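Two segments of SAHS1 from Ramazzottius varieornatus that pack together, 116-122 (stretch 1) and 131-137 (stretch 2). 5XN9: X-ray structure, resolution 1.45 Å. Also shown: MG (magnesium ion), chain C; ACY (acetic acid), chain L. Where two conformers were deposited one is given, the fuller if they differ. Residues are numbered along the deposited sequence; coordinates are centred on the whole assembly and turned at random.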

# COMPACT_ATOMS: atom_id res chain seq x y z
N GLY A 116 3.44 -6.37 15.51
CA GLY A 116 2.52 -6.89 16.50
C GLY A 116 1.43 -5.87 16.77
O GLY A 116 1.73 -4.74 17.15
N ASP A 117 0.17 -6.25 16.53
CA ASP A 117 -0.99 -5.37 16.68
C ASP A 117 -0.98 -4.21 15.69
O ASP A 117 -2.04 -3.72 15.28
N GLU A 118 0.21 -3.77 15.28
CA GLU A 118 0.39 -2.56 14.49
C GLU A 118 1.11 -2.90 13.19
O GLU A 118 1.94 -3.81 13.13
N LEU A 119 0.77 -2.17 12.13
CA LEU A 119 1.41 -2.34 10.84
C LEU A 119 2.07 -1.03 10.45
O LEU A 119 1.42 0.02 10.43
N GLU A 120 3.36 -1.09 10.13
CA GLU A 120 4.12 0.07 9.68
C GLU A 120 4.30 -0.04 8.16
O GLU A 120 4.85 -1.02 7.67
N LYS A 121 3.80 0.96 7.43
CA LYS A 121 3.95 1.00 5.99
C LYS A 121 5.01 2.03 5.63
O LYS A 121 4.95 3.17 6.10
N THR A 122 5.98 1.61 4.83
CA THR A 122 7.04 2.49 4.37
C THR A 122 6.88 2.70 2.87
O THR A 122 6.63 1.74 2.13
N LYS A 131 6.53 7.18 6.06
CA LYS A 131 6.01 6.08 6.85
C LYS A 131 4.62 6.42 7.34
O LYS A 131 4.29 7.58 7.59
N ARG A 132 3.81 5.38 7.49
CA ARG A 132 2.48 5.54 8.03
C ARG A 132 2.18 4.31 8.88
O ARG A 132 2.57 3.20 8.51
N TRP A 133 1.52 4.52 10.02
CA TRP A 133 1.24 3.42 10.93
C TRP A 133 -0.24 3.11 10.94
O TRP A 133 -1.08 4.02 10.92
N TYR A 134 -0.55 1.81 10.95
CA TYR A 134 -1.91 1.30 10.92
C TYR A 134 -2.15 0.40 12.12
O TYR A 134 -1.22 -0.21 12.66
N LYS A 135 -3.41 0.31 12.54
CA LYS A 135 -3.82 -0.60 13.61
C LYS A 135 -4.84 -1.60 13.06
O LYS A 135 -5.50 -1.35 12.05
N LYS A 136 -4.96 -2.74 13.73
CA LYS A 136 -6.00 -3.70 13.37
C LYS A 136 -7.38 -3.07 13.56
O LYS A 136 -7.63 -2.35 14.54
N SER A 137 -8.28 -3.33 12.62
CA SER A 137 -9.60 -2.71 12.66
C SER A 137 -10.46 -3.30 13.78
O SER A 137 -10.40 -4.50 14.08

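Strands 118-122 and 131-136 run antiparallel, their N-to-C directions 155° apart and their axes approaching to 4.6 Å. Each paired residue sends its side chain to the same face as its partner, so the contact divides into a face carrying Glu118, Glu120, Thr122, Lys131, Trp133 and Lys135 and another carrying Leu119, Lys121, Arg132 and Tyr134. Together the stretches bury 562 Å², both sides summed.

Gly116 lies out of reach, with phi/psi of 95/120; at these angles a CB would be jammed against the preceding carbonyl oxygen. Asp117 (chi1 m) points sideways, and its nearest side-chain approach to stretch 2 is Asp117 CB to Lys136 CG, 5.7 Å. Its contribution is backbone: Lys136 N donates to Asp117 O at 3.4 Å, a weak bond beyond the Glu118-Lys135 pair. Gly116 and Asp117 are poorly ordered, so their details deserve caution.

Glu118 sits opposite Lys135 in a non-hydrogen-bonded pair, yet the two form no side-chain salt bridge. Lys135, chi1 p and otherwise extended, runs outward, whereas Glu118, with chi1 off-well at 143° and chi2 t, brings OE2 to 3.7 Å from Trp133 CD1, a diagonal contact oblique to the indole.

Leu119 (t, chi2 152°) is buried on the other face beside Tyr134, CB to CB 4.1 Å. The pairing is fixed by two backbone bonds, Leu119 N to Tyr134 O at 2.8 Å and Tyr134 N to Leu119 O at 2.7 Å. Tyr134 (m, chi2 76°) loses 83 Å² to stretch 1, more than any other residue of the two stretches.

Glu120 is the polar hub of its face. Its chi1 and chi2 are both t, extending the carboxylate so that its oxygens meet two residues of stretch 2: OE1 forms a salt bridge with Lys131 NZ at 2.6 Å, and OE2 accepts a weak hydrogen bond from Trp133 NE1 at 3.1 Å, with an angle of 141°, near the plane of the indole. The CA-to-CB bond of Trp133 (m, chi2 -95°) points to the Glu120 face, and the end of its side chain comes nearer to stretch 1.

Lys121 is t throughout, an extended chain whose CB lies 4.0 Å from Tyr134 CE1, oblique to the ring. Paired with Arg132 through Lys121 N to Arg132 O and Arg132 N to Lys121 O, both 2.8 Å, it leads its end away to the bound acetic acid, where NZ donates to ACY OXT at 2.6 Å. Arg132, likewise extended, reaches ACY O from NH1 at 3.1 Å. The same ligand coordinates magnesium through OXT at 1.9 Å, and Tyr134 OH binds the ion at 2.0 Å; one further ligand comes from elsewhere in the structure.

Thr122 (m) pairs with Lys131, the last pair within the two stretches. Lys131, chi1 m, chi2 and chi3 t, chi4 m, is extended in its middle, and its end comes nearer to stretch 1, so that NZ also donates to Thr122 OG1 at 2.8 Å.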

# COMPACT_ATOMS: atom_id res chain seq x y z
CB ASP A 117 -1.10 -4.83 18.11
CG ASP A 117 -0.68 -5.84 19.16
OD1 ASP A 117 -1.20 -6.98 19.14
OD2 ASP A 117 0.18 -5.50 20.01
CB GLU A 118 1.18 -1.54 15.33
CG GLU A 118 2.18 -0.68 14.59
CD GLU A 118 2.90 0.28 15.53
OE1 GLU A 118 2.21 1.09 16.19
OE2 GLU A 118 4.14 0.22 15.62
CB LEU A 119 0.40 -2.76 9.76
CG LEU A 119 0.99 -3.19 8.41
CD1 LEU A 119 0.06 -4.18 7.73
CD2 LEU A 119 1.23 -1.99 7.52
CB GLU A 120 5.49 0.08 10.37
CG GLU A 120 6.35 1.30 10.08
CD GLU A 120 7.67 1.28 10.84
OE1 GLU A 120 8.72 1.55 10.22
OE2 GLU A 120 7.66 1.00 12.06
CB LYS A 121 2.65 1.32 5.26
CG LYS A 121 2.79 1.20 3.75
CD LYS A 121 1.45 1.19 3.03
CE LYS A 121 1.67 1.11 1.54
NZ LYS A 121 0.42 1.32 0.78
CB THR A 122 8.41 1.87 4.67
OG1 THR A 122 8.52 1.66 6.08
CG2 THR A 122 9.52 2.80 4.22
CB LYS A 131 6.91 5.78 8.04
CG LYS A 131 8.20 5.08 7.66
CD LYS A 131 9.09 4.89 8.87
CE LYS A 131 10.34 4.12 8.51
NZ LYS A 131 10.01 2.71 8.23
CB ARG A 132 1.51 5.66 6.87
CG ARG A 132 0.30 6.37 7.22
CD ARG A 132 -0.52 6.64 6.02
NE ARG A 132 -1.72 7.31 6.45
CZ ARG A 132 -2.82 7.40 5.74
NH1 ARG A 132 -2.89 6.85 4.53
NH2 ARG A 132 -3.85 8.04 6.25
CB TRP A 133 1.74 3.74 12.34
CG TRP A 133 3.22 3.65 12.42
CD1 TRP A 133 3.96 2.57 12.81
CD2 TRP A 133 4.17 4.66 12.04
NE1 TRP A 133 5.30 2.86 12.73
CE2 TRP A 133 5.46 4.13 12.26
CE3 TRP A 133 4.05 5.97 11.55
CZ2 TRP A 133 6.62 4.86 12.01
CZ3 TRP A 133 5.20 6.69 11.30
CH2 TRP A 133 6.47 6.14 11.53
CB TYR A 134 -2.13 0.47 9.64
CG TYR A 134 -2.10 1.30 8.37
CD1 TYR A 134 -0.90 1.76 7.84
CD2 TYR A 134 -3.28 1.64 7.72
CE1 TYR A 134 -0.88 2.52 6.69
CE2 TYR A 134 -3.27 2.41 6.58
CZ TYR A 134 -2.07 2.85 6.07
OH TYR A 134 -2.04 3.62 4.92
CB LYS A 135 -4.45 0.18 14.76
CG LYS A 135 -5.66 1.02 14.34
CD LYS A 135 -6.22 1.84 15.50
CE LYS A 135 -7.35 2.75 15.03
NZ LYS A 135 -7.91 3.57 16.14
CB LYS A 136 -5.89 -4.94 14.25
CG LYS A 136 -4.76 -5.88 13.85
CD LYS A 136 -5.18 -6.80 12.70
CE LYS A 136 -4.38 -8.10 12.71
NZ LYS A 136 -4.80 -9.05 11.65
CB SER A 137 -10.31 -2.86 11.32
OG SER A 137 -9.77 -1.94 10.38
MG MG C . -1.94 2.89 3.10
C ACY L . -1.69 4.43 1.46
O ACY L . -1.36 5.37 2.22
OXT ACY L . -1.13 3.31 1.45
CH3 ACY L . -2.84 4.64 0.52